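Local coordinates for exopolysaccharide biosynthesis protein (Pantoea stewartii subsp. stewartii DC283, PDB 6TGF) that modifies the glycan of the bacterial biofilm as an enzyme, probably a hydrolase, built on a parallel beta-helix like that of bacteriophage tailspikes, at the interface of chains A and B. Sequence-based numbering; all coordinates share one arbitrary frame. Chains: chain A/B, Exopolysaccharide biosynthesis protein.

The interface of chains A and B. Residues chain A 525-527; chain B 532-533, 660.
Water 1 joins A:Asn527 to B:Val660, taking the side-chain amide N-H of A:Asn527 ND2 at 2.7 Å. It also takes, almost straight (175° at the hydrogen), the backbone N-H of B:Val660 N, a bond that does not depend on the valine side chain. Asparagine suits this place: its short amide can donate to the water while its other end turns to different neighbours. That end, the carbonyl OD1, makes van der Waals contact with CH2 of B:Trp533 at 3.8 Å; NE of B:Arg532, 4.0 Å from OD1, is beyond hydrogen-bonding distance. The asparagine CG stands anti to its carbonyl carbon, beside the backbone N. Amide and indole cross obliquely, their planes 50° apart. CH2 also packs 3.8 Å from A:Asn527 CA, and the carbonyl O of A:Asn527 meets the ring edge in its plane. The broad indole thus reaches across the interface with the outer end of its benzo ring. The long arginine stem suits two tasks: its CB covers the centre of one indole face, while the side chain runs alongside the asparagine, guanidinium and amide planes 30° apart. A:Lys525 packs through its methylenes, CD resting 3.7 Å from B:Arg532 CA; a long aliphatic stem suits such packing, and the chain bends at chi3 beyond it. No direct polar bond spans this patch, which joins strand 523-526 and the following loop to a loop and strand 659-664 of the next chain in the deposited trimer, beyond the main beta-helix towards the C-terminus, where the chains intertwine.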
loop_
_atom_site.group_PDB
_atom_site.type_symbol
_atom_site.label_atom_id
_atom_site.label_comp_id
_atom_site.label_asym_id
_atom_site.label_seq_id
_atom_site.Cartn_x
_atom_site.Cartn_y
_atom_site.Cartn_z
ATOM N N LYS A 525 -25.541 14.378 -6.324
ATOM C CA LYS A 525 -26.879 13.730 -6.275
ATOM C C LYS A 525 -26.924 12.800 -5.058
ATOM O O LYS A 525 -25.883 12.193 -4.740
ATOM C CB LYS A 525 -27.166 12.979 -7.579
ATOM C CG LYS A 525 -26.291 11.760 -7.839
ATOM C CD LYS A 525 -26.653 11.001 -9.097
ATOM C CE LYS A 525 -25.887 11.455 -10.321
ATOM N NZ LYS A 525 -25.849 10.398 -11.361
ATOM N N TYR A 526 -28.081 12.708 -4.400
ATOM C CA TYR A 526 -28.307 11.831 -3.222
ATOM C C TYR A 526 -29.757 11.338 -3.217
ATOM O O TYR A 526 -30.610 11.953 -3.894
ATOM C CB TYR A 526 -27.946 12.570 -1.932
ATOM C CG TYR A 526 -28.480 13.976 -1.842
ATOM C CD1 TYR A 526 -29.834 14.217 -1.667
ATOM C CD2 TYR A 526 -27.634 15.071 -1.931
ATOM C CE1 TYR A 526 -30.334 15.505 -1.586
ATOM C CE2 TYR A 526 -28.119 16.367 -1.851
ATOM C CZ TYR A 526 -29.475 16.585 -1.679
ATOM O OH TYR A 526 -29.965 17.856 -1.595
ATOM N N ASN A 527 -30.015 10.252 -2.479
ATOM C CA ASN A 527 -31.376 9.715 -2.217
ATOM C C ASN A 527 -32.196 10.803 -1.518
ATOM O O ASN A 527 -33.272 11.149 -2.039
ATOM C CB ASN A 527 -31.353 8.432 -1.380
ATOM C CG ASN A 527 -30.981 7.198 -2.176
ATOM O OD1 ASN A 527 -30.291 7.286 -3.191
ATOM N ND2 ASN A 527 -31.435 6.040 -1.724
ATOM N N ARG B 532 -30.380 11.418 -9.076
ATOM C CA ARG B 532 -30.206 9.999 -9.482
ATOM C C ARG B 532 -31.321 9.621 -10.466
ATOM O O ARG B 532 -31.104 8.704 -11.283
ATOM C CB ARG B 532 -30.235 9.133 -8.220
ATOM C CG ARG B 532 -29.756 7.699 -8.394
ATOM C CD ARG B 532 -29.439 7.098 -7.037
ATOM N NE ARG B 532 -29.928 5.735 -6.878
ATOM C CZ ARG B 532 -29.280 4.637 -7.255
ATOM N NH1 ARG B 532 -28.095 4.716 -7.837
ATOM N NH2 ARG B 532 -29.829 3.452 -7.052
ATOM N N TRP B 533 -32.459 10.323 -10.392
ATOM C CA TRP B 533 -33.721 10.007 -11.110
ATOM C C TRP B 533 -34.205 11.225 -11.908
ATOM O O TRP B 533 -34.653 12.203 -11.279
ATOM C CB TRP B 533 -34.771 9.544 -10.096
ATOM C CG TRP B 533 -34.254 8.502 -9.152
ATOM C CD1 TRP B 533 -33.880 7.229 -9.465
ATOM C CD2 TRP B 533 -34.031 8.651 -7.738
ATOM N NE1 TRP B 533 -33.447 6.572 -8.344
ATOM C CE2 TRP B 533 -33.531 7.418 -7.269
ATOM C CE3 TRP B 533 -34.215 9.696 -6.824
ATOM C CZ2 TRP B 533 -33.209 7.207 -5.930
ATOM C CZ3 TRP B 533 -33.896 9.486 -5.499
ATOM C CH2 TRP B 533 -33.401 8.257 -5.060
ATOM N N VAL B 660 -35.465 5.295 0.742
ATOM C CA VAL B 660 -36.207 5.639 -0.504
ATOM C C VAL B 660 -36.085 4.435 -1.443
ATOM O O VAL B 660 -35.052 4.319 -2.130
ATOM C CB VAL B 660 -35.686 6.941 -1.146
ATOM C CG1 VAL B 660 -36.300 7.191 -2.517
ATOM C CG2 VAL B 660 -35.917 8.141 -0.239
HETATM O O HOH W 1 -32.467 5.258 0.684
#